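Local structure of uncharacterized protein orp (2WFB) at residues Q5-A11 with G29-A35; F24-F30 with Y42-S48; K90-D94 with P113-N119. The protein probably binds a mixed molybdenum–copper sulphide cluster, absent from this apo form, and belongs to the family of dinitrogenase iron–molybdenum cofactor proteins. One frame throughout, in Å; residues are numbered along the deposited sequence.

Contact 1 of 3, residues Q5-A11 with G29-A35; sequences QRIAVTA and GFVVVDA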
# COMPACT_ATOMS: atom_id res chain seq x y z
N GLN A 5 5.07 2.75 11.67
CA GLN A 5 4.11 3.84 11.64
C GLN A 5 4.07 4.63 10.34
O GLN A 5 3.42 5.66 10.28
CB GLN A 5 4.35 4.80 12.80
CG GLN A 5 3.99 4.24 14.16
CD GLN A 5 4.32 5.20 15.30
OE1 GLN A 5 5.47 5.61 15.46
NE2 GLN A 5 3.31 5.57 16.09
N ARG A 6 4.78 4.16 9.30
CA ARG A 6 4.61 4.71 7.94
C ARG A 6 3.72 3.77 7.16
O ARG A 6 4.11 2.65 6.81
CB ARG A 6 5.93 4.90 7.18
CG ARG A 6 7.08 5.27 8.03
CD ARG A 6 7.39 6.75 8.01
NE ARG A 6 8.83 6.90 7.79
CZ ARG A 6 9.38 7.12 6.60
NH1 ARG A 6 8.59 7.26 5.54
NH2 ARG A 6 10.69 7.20 6.48
N ILE A 7 2.51 4.24 6.93
CA ILE A 7 1.45 3.42 6.36
C ILE A 7 1.27 3.84 4.90
O ILE A 7 0.95 4.97 4.63
CB ILE A 7 0.13 3.61 7.13
CG1 ILE A 7 0.34 3.34 8.63
CG2 ILE A 7 -0.95 2.73 6.49
CD1 ILE A 7 -0.80 3.80 9.54
N ALA A 8 1.54 2.91 3.97
CA ALA A 8 1.29 3.15 2.56
C ALA A 8 -0.10 2.63 2.18
O ALA A 8 -0.50 1.56 2.59
CB ALA A 8 2.34 2.49 1.70
N VAL A 9 -0.83 3.41 1.41
CA VAL A 9 -2.15 2.99 0.98
C VAL A 9 -2.19 3.17 -0.53
O VAL A 9 -1.89 4.25 -1.02
CB VAL A 9 -3.27 3.84 1.63
CG1 VAL A 9 -4.66 3.30 1.23
CG2 VAL A 9 -3.16 3.86 3.15
N THR A 10 -2.55 2.11 -1.27
CA THR A 10 -2.72 2.21 -2.73
C THR A 10 -3.79 3.23 -3.09
O THR A 10 -4.86 3.27 -2.48
CB THR A 10 -3.03 0.86 -3.38
OG1 THR A 10 -4.20 0.28 -2.76
CG2 THR A 10 -1.86 -0.09 -3.21
N ALA A 11 -3.49 4.08 -4.06
CA ALA A 11 -4.30 5.26 -4.31
C ALA A 11 -4.46 5.51 -5.80
O ALA A 11 -3.59 5.16 -6.60
CB ALA A 11 -3.70 6.46 -3.62
N GLY A 29 -0.56 5.18 -7.59
CA GLY A 29 0.43 5.61 -6.62
C GLY A 29 0.02 5.18 -5.23
O GLY A 29 -0.91 4.37 -5.06
N PHE A 30 0.71 5.73 -4.23
CA PHE A 30 0.53 5.38 -2.82
C PHE A 30 0.52 6.66 -2.04
O PHE A 30 1.40 7.49 -2.21
CB PHE A 30 1.69 4.53 -2.29
CG PHE A 30 2.06 3.38 -3.18
CD1 PHE A 30 1.29 2.23 -3.19
CD2 PHE A 30 3.16 3.45 -4.01
CE1 PHE A 30 1.60 1.16 -4.04
CE2 PHE A 30 3.48 2.39 -4.86
CZ PHE A 30 2.70 1.24 -4.86
N VAL A 31 -0.49 6.82 -1.20
CA VAL A 31 -0.47 7.86 -0.20
C VAL A 31 0.21 7.24 1.02
O VAL A 31 -0.27 6.24 1.56
CB VAL A 31 -1.88 8.36 0.14
CG1 VAL A 31 -1.84 9.34 1.35
CG2 VAL A 31 -2.50 9.04 -1.03
N VAL A 32 1.34 7.81 1.41
CA VAL A 32 2.12 7.31 2.54
C VAL A 32 1.90 8.25 3.74
O VAL A 32 2.17 9.44 3.62
CB VAL A 32 3.62 7.28 2.21
CG1 VAL A 32 4.40 6.69 3.41
CG2 VAL A 32 3.87 6.47 0.95
N VAL A 33 1.43 7.71 4.86
CA VAL A 33 1.07 8.56 6.02
C VAL A 33 1.82 8.13 7.27
O VAL A 33 2.01 6.93 7.51
CB VAL A 33 -0.47 8.56 6.34
CG1 VAL A 33 -1.25 9.24 5.25
CG2 VAL A 33 -0.97 7.17 6.47
N ASP A 34 2.24 9.11 8.05
CA ASP A 34 2.86 8.85 9.34
C ASP A 34 1.75 8.78 10.37
O ASP A 34 1.11 9.81 10.65
CB ASP A 34 3.81 9.99 9.67
CG ASP A 34 4.71 9.69 10.86
OD1 ASP A 34 4.44 8.78 11.67
OD2 ASP A 34 5.72 10.42 10.97
N ALA A 35 1.52 7.59 10.93
CA ALA A 35 0.41 7.34 11.88
C ALA A 35 0.36 8.36 13.04
O ALA A 35 -0.71 8.70 13.54
CB ALA A 35 0.45 5.92 12.40

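Contact 2 of 3, residues F24-F30 with Y42-S48; sequences FGRAAGF and YVDNGAS. With ACT (acetate ion), chain E; PO4 (phosphate ion), chain B; PO4 (phosphate ion), chain C.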
# COMPACT_ATOMS: atom_id res chain seq x y z
N PHE A 24 -2.64 -3.27 -6.57
CA PHE A 24 -1.37 -2.96 -5.93
C PHE A 24 -0.25 -2.60 -6.91
O PHE A 24 0.17 -1.45 -6.97
CB PHE A 24 -0.91 -4.06 -4.98
CG PHE A 24 0.51 -3.86 -4.51
CD1 PHE A 24 0.84 -2.75 -3.71
CD2 PHE A 24 1.52 -4.71 -4.92
CE1 PHE A 24 2.14 -2.54 -3.31
CE2 PHE A 24 2.83 -4.49 -4.52
CZ PHE A 24 3.13 -3.38 -3.69
N GLY A 25 0.24 -3.57 -7.68
CA GLY A 25 1.39 -3.34 -8.57
C GLY A 25 1.16 -2.26 -9.59
O GLY A 25 2.09 -1.52 -9.95
N ARG A 26 -0.10 -2.14 -10.03
CA ARG A 26 -0.49 -1.19 -11.06
C ARG A 26 -1.39 -0.07 -10.52
O ARG A 26 -2.11 0.59 -11.29
CB ARG A 26 -1.13 -1.95 -12.26
CG ARG A 26 -0.10 -2.93 -12.89
CD ARG A 26 -0.63 -3.83 -14.01
NE ARG A 26 0.46 -4.73 -14.39
CZ ARG A 26 1.42 -4.46 -15.28
NH1 ARG A 26 1.44 -3.31 -15.93
NH2 ARG A 26 2.37 -5.35 -15.52
N ALA A 27 -1.35 0.16 -9.20
CA ALA A 27 -1.95 1.36 -8.62
C ALA A 27 -1.36 2.62 -9.24
O ALA A 27 -0.20 2.64 -9.64
CB ALA A 27 -1.72 1.39 -7.10
N ALA A 28 -2.15 3.68 -9.32
CA ALA A 28 -1.61 4.99 -9.79
C ALA A 28 -0.44 5.46 -8.88
O ALA A 28 0.54 6.06 -9.35
CB ALA A 28 -2.74 6.08 -9.86
N GLY A 29 -0.56 5.18 -7.59
CA GLY A 29 0.43 5.61 -6.62
C GLY A 29 0.02 5.18 -5.23
O GLY A 29 -0.91 4.37 -5.06
N PHE A 30 0.71 5.73 -4.23
CA PHE A 30 0.53 5.38 -2.82
C PHE A 30 0.52 6.66 -2.04
O PHE A 30 1.40 7.49 -2.21
CB PHE A 30 1.69 4.53 -2.29
CG PHE A 30 2.06 3.38 -3.18
CD1 PHE A 30 1.29 2.23 -3.19
CD2 PHE A 30 3.16 3.45 -4.01
CE1 PHE A 30 1.60 1.16 -4.04
CE2 PHE A 30 3.48 2.39 -4.86
CZ PHE A 30 2.70 1.24 -4.86
N TYR A 42 2.31 11.84 -1.42
CA TYR A 42 1.89 10.99 -2.51
C TYR A 42 3.11 10.51 -3.30
O TYR A 42 3.93 11.31 -3.76
CB TYR A 42 0.88 11.72 -3.42
CG TYR A 42 0.42 10.88 -4.59
CD1 TYR A 42 -0.52 9.88 -4.42
CD2 TYR A 42 0.94 11.09 -5.86
CE1 TYR A 42 -0.95 9.10 -5.49
CE2 TYR A 42 0.54 10.32 -6.94
CZ TYR A 42 -0.41 9.33 -6.75
OH TYR A 42 -0.81 8.58 -7.81
N VAL A 43 3.24 9.19 -3.42
CA VAL A 43 4.34 8.54 -4.12
C VAL A 43 3.78 8.00 -5.44
O VAL A 43 2.92 7.11 -5.45
CB VAL A 43 4.98 7.41 -3.27
CG1 VAL A 43 6.09 6.68 -4.03
CG2 VAL A 43 5.57 7.98 -1.98
N ASP A 44 4.24 8.58 -6.54
CA ASP A 44 3.80 8.21 -7.89
C ASP A 44 4.27 6.79 -8.27
O ASP A 44 5.41 6.44 -8.04
CB ASP A 44 4.30 9.25 -8.90
CG ASP A 44 3.73 9.02 -10.27
OD1 ASP A 44 2.57 9.43 -10.49
OD2 ASP A 44 4.42 8.43 -11.12
N ASN A 45 3.38 6.00 -8.84
CA ASN A 45 3.71 4.62 -9.24
C ASN A 45 3.61 4.42 -10.76
O ASN A 45 3.41 3.29 -11.25
CB ASN A 45 2.79 3.61 -8.50
CG ASN A 45 3.26 2.18 -8.64
OD1 ASN A 45 4.46 1.91 -8.53
ND2 ASN A 45 2.34 1.27 -8.90
N GLY A 46 3.75 5.51 -11.52
CA GLY A 46 3.64 5.48 -12.99
C GLY A 46 4.58 4.50 -13.67
O GLY A 46 4.20 3.85 -14.66
N ALA A 47 5.79 4.37 -13.13
CA ALA A 47 6.80 3.46 -13.66
C ALA A 47 6.36 2.01 -13.67
O ALA A 47 6.59 1.31 -14.66
CB ALA A 47 8.08 3.57 -12.85
N SER A 48 5.76 1.56 -12.57
CA SER A 48 5.27 0.19 -12.48
C SER A 48 4.19 -0.13 -13.53
O SER A 48 4.19 -1.22 -14.09
CB SER A 48 4.74 -0.12 -11.08
OG SER A 48 5.74 0.04 -10.08
C ACT E . -1.63 -0.86 -15.90
O ACT E . -0.44 -0.92 -16.21
OXT ACT E . -2.22 0.23 -15.68
CH3 ACT E . -2.31 -2.14 -15.76
P PO4 B . -0.02 -7.41 -8.46
O1 PO4 B . -0.88 -6.35 -7.90
O2 PO4 B . 0.09 -8.49 -7.44
O3 PO4 B . -0.61 -7.93 -9.72
O4 PO4 B . 1.35 -6.83 -8.74
P PO4 C . 2.22 -7.87 -12.26
O1 PO4 C . 2.92 -7.74 -10.93
O2 PO4 C . 2.04 -9.34 -12.53
O3 PO4 C . 0.91 -7.10 -12.21
O4 PO4 C . 3.03 -7.25 -13.35
O HOH W 1 0.56 7.32 -11.82

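Contact 3 of 3, residues K90-D94 with P113-N119; sequences KVGQD and PMAAGPN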
# COMPACT_ATOMS: atom_id res chain seq x y z
N LYS A 90 3.93 -5.19 6.41
CA LYS A 90 2.67 -5.86 6.75
C LYS A 90 1.56 -5.43 5.79
O LYS A 90 1.48 -4.26 5.43
CB LYS A 90 2.23 -5.54 8.19
CG LYS A 90 2.90 -6.37 9.26
CD LYS A 90 4.23 -5.74 9.70
CE LYS A 90 5.03 -6.66 10.65
NZ LYS A 90 6.46 -6.83 10.15
N VAL A 91 0.73 -6.38 5.38
CA VAL A 91 -0.25 -6.15 4.33
C VAL A 91 -1.66 -6.26 4.88
O VAL A 91 -1.98 -7.23 5.57
CB VAL A 91 -0.06 -7.13 3.16
CG1 VAL A 91 -1.14 -6.91 2.09
CG2 VAL A 91 1.35 -6.94 2.55
N GLY A 92 -2.47 -5.25 4.60
CA GLY A 92 -3.91 -5.27 4.89
C GLY A 92 -4.61 -5.37 3.54
O GLY A 92 -4.24 -4.68 2.61
N GLN A 93 -5.58 -6.25 3.43
CA GLN A 93 -6.27 -6.49 2.15
C GLN A 93 -7.73 -6.11 2.23
O GLN A 93 -8.21 -5.77 3.32
CB GLN A 93 -6.12 -7.96 1.73
CG GLN A 93 -4.76 -8.23 1.11
CD GLN A 93 -4.41 -9.70 1.06
OE1 GLN A 93 -5.16 -10.55 1.54
NE2 GLN A 93 -3.26 -10.01 0.51
N ASP A 94 -8.42 -6.12 1.08
CA ASP A 94 -9.90 -6.01 0.99
C ASP A 94 -10.42 -4.65 1.41
O ASP A 94 -11.53 -4.54 1.95
CB ASP A 94 -10.60 -7.12 1.79
CG ASP A 94 -10.13 -8.54 1.42
OD1 ASP A 94 -10.13 -8.89 0.22
OD2 ASP A 94 -9.74 -9.30 2.34
N PRO A 113 -7.24 -7.05 9.70
CA PRO A 113 -6.38 -8.22 9.90
C PRO A 113 -5.18 -8.17 8.97
O PRO A 113 -5.33 -7.81 7.80
CB PRO A 113 -7.27 -9.37 9.49
CG PRO A 113 -8.67 -8.83 9.61
CD PRO A 113 -8.56 -7.42 9.20
N MET A 114 -3.97 -8.46 9.47
CA MET A 114 -2.85 -8.51 8.56
C MET A 114 -2.97 -9.80 7.74
O MET A 114 -3.34 -10.85 8.27
CB MET A 114 -1.50 -8.34 9.29
CG MET A 114 -1.30 -6.91 9.92
SD MET A 114 -1.36 -5.46 8.80
CE MET A 114 -3.10 -5.05 8.75
N ALA A 115 -2.77 -9.69 6.43
CA ALA A 115 -2.96 -10.83 5.53
C ALA A 115 -1.81 -11.81 5.65
O ALA A 115 -0.66 -11.41 5.86
CB ALA A 115 -3.09 -10.37 4.10
N ALA A 116 -2.13 -13.10 5.51
CA ALA A 116 -1.16 -14.17 5.59
C ALA A 116 -0.67 -14.58 4.22
O ALA A 116 0.40 -15.18 4.10
CB ALA A 116 -1.74 -15.38 6.33
N GLY A 117 -1.43 -14.26 3.17
CA GLY A 117 -1.03 -14.60 1.82
C GLY A 117 -1.71 -13.74 0.79
O GLY A 117 -2.55 -12.92 1.15
N PRO A 118 -1.36 -13.91 -0.49
CA PRO A 118 -2.01 -13.12 -1.54
C PRO A 118 -3.50 -13.46 -1.62
O PRO A 118 -3.91 -14.55 -1.24
CB PRO A 118 -1.33 -13.60 -2.81
CG PRO A 118 -0.74 -14.90 -2.49
CD PRO A 118 -0.43 -14.91 -1.03
N ASN A 119 -4.31 -12.53 -2.11
CA ASN A 119 -5.72 -12.84 -2.31
C ASN A 119 -6.11 -12.77 -3.78
O ASN A 119 -7.27 -12.59 -4.09
CB ASN A 119 -6.61 -11.92 -1.48
CG ASN A 119 -6.44 -10.45 -1.84
OD1 ASN A 119 -5.46 -10.07 -2.49
ND2 ASN A 119 -7.36 -9.62 -1.41
O HOH W 2 1.10 -9.43 6.21
O HOH W 3 -6.27 -8.02 5.36

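Contact 1 of 3, residues Q5-A11 with G29-A35
Strands 6-11 and 29-34 run antiparallel, their short axes 4.4 Å apart at closest approach and their directions 147° apart, the shortfall from 180° being the twist expected of a sheet. They are the first and second strands of a mixed five-stranded sheet of order 3-2-1-4-5, the ribonuclease H-like topology. Hydrogen-bonded pairs Ile7–Val33, Val9–Val31 and Ala11–Gly29 each carry two backbone bonds; Ile7 N to Val33 O and Val33 N to Ile7 O both measure 2.8 Å, while the last, Gly29 N to Ala11 O, stretches to 3.2 Å. One more bond, Ala35 N to Gln5 O at 2.8 Å, continues the same pattern. In the non-hydrogen-bonded pairs the chains close up, with 4.2 Å between the CA atoms of Ala8 and Val32.

Residues along each strand face the two sides of the sheet by turns, so one pairing serves two packing surfaces. Ile7, Val9 and Val33 share one face and pack under helix 100-108; on it Ile7 CB meets Val33 CG2 at 3.8 Å and Ala11 CB meets Val31 CG2 at 3.8 Å. Ala8, Val32, Thr10 and Phe30 occupy the other face. The hydroxyl of Thr10 is engaged by Asp21 O and Thr73 OG1, whereas its methyl, CG2, lies 3.8 Å from Phe30 CE1, at the edge of the ring.

Contact 2 of 3, residues F24-F30 with Y42-S48
At the open end of a beta hairpin, beside a group of bound anions, the loop 24-28 is fastened to the chain leaving strand 40-44. One residue, Asn45, does most of the fastening. Its ND2 donates to Gly25 O and to Ala27 O, both at 3.0 Å, so a single amide holds two carbonyls of the loop, and its backbone N reaches Ala28 O at 2.9 Å. The loop is already shaped by a type I turn from Phe24 to Ala27.

Strands 29-34 and 40-44 form the hairpin at one margin of the sheet, with Phe30 and Val43 as a hydrogen-bonded pair: Phe30 N to Val43 O is 2.9 Å and Val43 N to Phe30 O is 2.8 Å. Next to it Gly29 leaves just enough room, its CA lying 3.1 Å from Val43 O; a beta carbon would collide there with Val43 O and Tyr42 OH. Beyond the strand, Asp44 OD2 accepts from Gly46 N at 3.0 Å, an Asx turn that leads into the short helix 46-49. A water also joins Ala28 O to Asp44 OD1.

On the anion side, Gly25 N donates to O1 of one phosphate at 3.0 Å. Arg26, whose NH2 is also bonded to Leu51 O, binds a second phosphate through NH2 to O4 at 3.0 Å and an acetate through NH1 to O at 3.1 Å. These ions probably come from the crystallisation liquor; between them the phosphates also engage backbone N atoms of Ala55, Gly56 and Gly77.

Contact 3 of 3, residues K90-D94 with P113-N119
Gln93 loses more surface than any other residue of this contact, and with Met114 and Asn119 it explains how a C-terminal tail without regular structure can lie along the edge of a sheet. Strand 90-92 is outermost in the sheet, its other edge bonded to strand 68-72, and the tail 113-119 meets what remains.

The side chain of Gln93 points toward the tail. Its NE2 donates to Gly117 O at 3.1 Å, while OE1 packs 3.3 Å from Ala115 CB, so the amide lies across the bend of the tail; Phe81 of helix 78-86 touches both Gln93 and Ala115. Met114 works at the other end: its SD sits 3.6 Å from Lys90 CB and its CE 4.0 Å from Gly92 CA, where the lack of a side chain gives the methyl space. This thioether was modelled in two conformers, of which one is given here. Asn119 folds back to the loop after the strand. Its bond from ND2 to Asp94 OD1, 3.3 Å, is weak; the stronger partners are Val76 N for OD1 and Gly74 O for ND2.

Between these side chains the backbones are joined directly once, Ala115 N to Val91 O at 2.7 Å. Two waters add bridges between the backbones, one linking Val91 N to Ala115 O and another Gln93 N to Pro113 O. The chemistry thus implies a hydrated, amide-rich seam at the surface, in which the tail follows the edge strand without becoming a regular sixth strand.

Followed from the N terminus, the chain first runs through 5-11, makes a loop free of helix and strand, and returns at 29-35, where contact 1 closes it. Contact 2 crosses contact 1: it begins within that loop at 24-30, shares Gly29 and Phe30 with it, and closes only at 42-48, after the hairpin turn. The two therefore touch, their centres 12 Å apart, and tie three neighbouring strands to the approach loop. Contact 3 follows in series, its segments separated by helix 100-108, and lies across the chain's centre from both. Touching neither, it ties the C-terminal tail to the opposite margin of the same sheet.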